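Local coordinates for MutT related protein (Methanosarcina mazei, PDB 3GRN) that probably acts as a Nudix-type hydrolase related to MutT, a family that generally cleaves nucleoside diphosphates linked to another moiety, at residues 5-11 with 82-88. Residues are numbered along the deposited sequence; the frame is centred on the assembly and turned at random. Where two conformers were deposited one is given.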
ATOM      1  N   LYS A   5      23.031   5.884  -2.285  1.00 40.13           N
ATOM      2  CA  LYS A   5      21.674   5.643  -1.825  1.00 29.76           C
ATOM      3  C   LYS A   5      20.711   6.513  -2.650  1.00 17.79           C
ATOM      4  O   LYS A   5      20.942   7.717  -2.747  1.00 23.45           O
ATOM      5  CB  LYS A   5      21.603   6.023  -0.353  1.00 30.73           C
ATOM      6  CG  LYS A   5      20.335   5.656   0.337  1.00 32.40           C
ATOM      7  CD  LYS A   5      20.389   6.037   1.815  1.00 25.03           C
ATOM      8  CE  LYS A   5      21.373   5.136   2.577  1.00 30.12           C
ATOM      9  NZ  LYS A   5      21.228   5.320   4.056  1.00 21.67           N
ATOM     10  N   PRO A   6      19.663   5.899  -3.234  1.00 21.36           N
ATOM     11  CA  PRO A   6      18.732   6.638  -4.103  1.00 20.96           C
ATOM     12  C   PRO A   6      17.830   7.570  -3.307  1.00 19.71           C
ATOM     13  O   PRO A   6      17.604   7.340  -2.100  1.00 20.75           O
ATOM     14  CB  PRO A   6      17.876   5.536  -4.724  1.00 25.14           C
ATOM     15  CG  PRO A   6      17.881   4.441  -3.691  1.00 30.02           C
ATOM     16  CD  PRO A   6      19.282   4.481  -3.124  1.00 25.17           C
ATOM     17  N   TYR A   7      17.349   8.620  -3.975  1.00 13.98           N
ATOM     18  CA  TYR A   7      16.307   9.497  -3.411  1.00 16.54           C
ATOM     19  C   TYR A   7      14.951   9.045  -3.918  1.00 18.16           C
ATOM     20  O   TYR A   7      14.842   8.583  -5.062  1.00 19.52           O
ATOM     21  CB  TYR A   7      16.511  10.958  -3.818  1.00 13.75           C
ATOM     22  CG  TYR A   7      17.622  11.672  -3.116  1.00 15.73           C
ATOM     23  CD1 TYR A   7      17.370  12.379  -1.932  1.00 16.32           C
ATOM     24  CD2 TYR A   7      18.919  11.677  -3.636  1.00 19.92           C
ATOM     25  CE1 TYR A   7      18.396  13.056  -1.268  1.00 20.05           C
ATOM     26  CE2 TYR A   7      19.958  12.349  -2.987  1.00 20.15           C
ATOM     27  CZ  TYR A   7      19.691  13.026  -1.795  1.00 19.30           C
ATOM     28  OH  TYR A   7      20.702  13.687  -1.138  1.00 21.22           O
ATOM     29  N   ILE A   8      13.913   9.191  -3.082  1.00 13.94           N
ATOM     30  CA  ILE A   8      12.535   9.010  -3.517  1.00 14.55           C
ATOM     31  C   ILE A   8      11.717  10.198  -3.043  1.00 15.82           C
ATOM     32  O   ILE A   8      12.128  10.894  -2.096  1.00 13.48           O
ATOM     33  CB  ILE A   8      11.889   7.691  -3.021  1.00 18.61           C
ATOM     34  CG1 ILE A   8      11.719   7.715  -1.508  1.00 20.32           C
ATOM     35  CG2 ILE A   8      12.715   6.451  -3.519  1.00 20.32           C
ATOM     36  CD1 ILE A   8      10.601   6.878  -0.986  1.00 23.94           C
ATOM     37  N   ILE A   9      10.610  10.459  -3.755  1.00 14.17           N
ATOM     38  CA  ILE A   9       9.705  11.562  -3.398  1.00  8.92           C
ATOM     39  C   ILE A   9       8.486  10.962  -2.685  1.00 14.32           C
ATOM     40  O   ILE A   9       7.877   9.982  -3.159  1.00 15.25           O
ATOM     41  CB  ILE A   9       9.234  12.386  -4.660  1.00 16.34           C
ATOM     42  CG1 ILE A   9      10.423  12.847  -5.515  1.00 22.52           C
ATOM     43  CG2 ILE A   9       8.316  13.584  -4.246  1.00 21.24           C
ATOM     44  CD1 ILE A   9      11.422  13.744  -4.783  1.00 21.55           C
ATOM     45  N   SER A  10       8.139  11.554  -1.550  1.00 10.98           N
ATOM     46  CA  SER A  10       6.945  11.176  -0.816  1.00 10.50           C
ATOM     47  C   SER A  10       6.100  12.405  -0.582  1.00 15.73           C
ATOM     48  O   SER A  10       6.581  13.533  -0.740  1.00 13.56           O
ATOM     49  CB  SER A  10       7.283  10.502   0.514  1.00 15.59           C
ATOM     50  OG  SER A  10       7.882   9.232   0.294  1.00 19.61           O
ATOM     51  N   VAL A  11       4.828  12.186  -0.270  1.00 11.40           N
ATOM     52  CA  VAL A  11       3.910  13.271   0.086  1.00 10.40           C
ATOM     53  C   VAL A  11       3.149  12.959   1.381  1.00 15.08           C
ATOM     54  O   VAL A  11       2.760  11.815   1.630  1.00 14.53           O
ATOM     55  CB  VAL A  11       2.923  13.577  -1.066  1.00 14.76           C
ATOM     56  CG1 VAL A  11       3.640  14.249  -2.230  1.00 15.21           C
ATOM     57  CG2 VAL A  11       2.247  12.283  -1.568  1.00 14.73           C
ATOM     58  N   GLU A  82      17.691   2.229   3.198  1.00 14.31           N
ATOM     59  CA  GLU A  82      17.894   1.913   1.785  1.00 20.16           C
ATOM     60  C   GLU A  82      17.562   3.028   0.794  1.00 23.27           C
ATOM     61  O   GLU A  82      17.782   2.856  -0.402  1.00 19.44           O
ATOM     62  CB  GLU A  82      17.219   0.598   1.409  1.00 30.24           C
ATOM     63  CG  GLU A  82      15.747   0.693   1.206  1.00 32.22           C
ATOM     64  CD  GLU A  82      15.044  -0.609   1.529  1.00 46.35           C
ATOM     65  OE1 GLU A  82      15.597  -1.694   1.216  1.00 44.16           O
ATOM     66  OE2 GLU A  82      13.933  -0.537   2.097  1.00 55.54           O
ATOM     67  N   LYS A  83      17.086   4.167   1.304  1.00 16.18           N
ATOM     68  CA  LYS A  83      16.783   5.327   0.458  1.00 16.79           C
ATOM     69  C   LYS A  83      16.756   6.613   1.293  1.00 16.36           C
ATOM     70  O   LYS A  83      16.595   6.550   2.520  1.00 14.99           O
ATOM     71  CB  LYS A  83      15.435   5.137  -0.242  1.00 16.73           C
ATOM     72  CG  LYS A  83      14.236   5.091   0.722  1.00 22.69           C
ATOM     73  CD  LYS A  83      13.078   4.341   0.104  1.00 32.45           C
ATOM     74  CE  LYS A  83      12.100   3.904   1.171  1.00 37.85           C
ATOM     75  NZ  LYS A  83      12.622   2.709   1.889  1.00 53.55           N
ATOM     76  N   LYS A  84      16.904   7.755   0.617  1.00 14.52           N
ATOM     77  CA  LYS A  84      16.655   9.069   1.215  1.00 13.45           C
ATOM     78  C   LYS A  84      15.303   9.572   0.740  1.00 15.01           C
ATOM     79  O   LYS A  84      14.992   9.493  -0.446  1.00 18.74           O
ATOM     80  CB  LYS A  84      17.742  10.068   0.813  1.00 13.71           C
ATOM     81  CG  LYS A  84      19.168   9.655   1.340  1.00 18.83           C
ATOM     82  CD  LYS A  84      20.232  10.721   1.095  1.00 26.35           C
ATOM     83  CE  LYS A  84      20.274  11.747   2.233  1.00 42.60           C
ATOM     84  NZ  LYS A  84      21.187  12.911   1.976  1.00 39.25           N
ATOM     85  N   VAL A  85      14.524  10.117   1.660  1.00 12.82           N
ATOM     86  CA  VAL A  85      13.194  10.565   1.347  1.00 13.03           C
ATOM     87  C   VAL A  85      13.151  12.108   1.276  1.00 14.35           C
ATOM     88  O   VAL A  85      13.668  12.805   2.147  1.00 13.09           O
ATOM     89  CB  VAL A  85      12.185  10.014   2.365  1.00 14.72           C
ATOM     90  CG1 VAL A  85      10.789  10.570   2.102  1.00 18.19           C
ATOM     91  CG2 VAL A  85      12.193   8.449   2.327  1.00 15.57           C
ATOM     92  N   ILE A  86      12.589  12.617   0.196  1.00 12.45           N
ATOM     93  CA  ILE A  86      12.285  14.042   0.097  1.00  8.51           C
ATOM     94  C   ILE A  86      10.765  14.080   0.102  1.00 12.70           C
ATOM     95  O   ILE A  86      10.119  13.541  -0.819  1.00 14.50           O
ATOM     96  CB  ILE A  86      12.737  14.653  -1.242  1.00 15.27           C
ATOM     97  CG1 ILE A  86      14.266  14.621  -1.398  1.00 17.16           C
ATOM     98  CG2 ILE A  86      12.224  16.102  -1.348  1.00 17.29           C
ATOM     99  CD1 ILE A  86      14.716  14.711  -2.864  1.00 19.73           C
ATOM    100  N   ALA A  87      10.197  14.692   1.131  1.00 14.04           N
ATOM    101  CA  ALA A  87       8.742  14.644   1.288  1.00 14.58           C
ATOM    102  C   ALA A  87       8.131  16.043   1.293  1.00 17.05           C
ATOM    103  O   ALA A  87       8.652  16.963   1.934  1.00 15.58           O
ATOM    104  CB  ALA A  87       8.366  13.913   2.526  1.00 15.93           C
ATOM    105  N   ILE A  88       7.043  16.186   0.551  1.00 12.65           N
ATOM    106  CA  ILE A  88       6.338  17.460   0.476  0.50 12.36           C
ATOM    107  C   ILE A  88       5.046  17.320   1.281  1.00 14.05           C
ATOM    108  O   ILE A  88       4.298  16.329   1.129  1.00 14.11           O
ATOM    109  CB  ILE A  88       6.089  17.923  -0.995  0.50 15.81           C
ATOM    110  CG1 ILE A  88       7.422  18.106  -1.747  0.50 13.27           C
ATOM    111  CG2 ILE A  88       5.354  19.255  -1.023  0.50 15.78           C
ATOM    112  CD1 ILE A  88       7.945  16.866  -2.429  0.50 18.01           C
TER
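The Lys84 chain runs alongside the Tyr7 ring, the lysine's CB lying 3.6 Å from Tyr7 CD1 and its CD 3.7 Å from Tyr7 CZ. A bend at chi3 (87°) in an otherwise extended lysine chain carries NZ to the phenol, where it donates a hydrogen bond to Tyr7 OH at 3.2 Å. An alanine in place of Lys84 would probably leave that hydroxyl without this donor and the outer part of the ring, near CZ and OH, without the methylenes that line it. On the same face, Ile86 CD1 sits 3.7 Å from Tyr7 CD1 and also meets Ile9 CD1. The other face pairs Ile8 CG1 with Val85 CG2 at 3.9 Å and sets the buried Ser10 against the methyl groups of Val85 and Ala87.

Between the two faces, parallel pairing fixes the register: Lys84, Ile86 and Ile88 donate N-H to the carbonyls of Pro6, Ile8 and Ser10, and Lys84 O and Ile86 O accept from Ile8 N and Ser10 N. Ahead of the strands, Lys5 CG packs 3.6 Å from Lys83 CA, and the Lys5 ammonium forms a salt bridge with Glu79. The paired strands lie inside the mixed sheet of the Nudix fold, flanked by antiparallel strands 72-79 and 38-44, with helix 51-63 covering Ile9 and Val11 through Leu51.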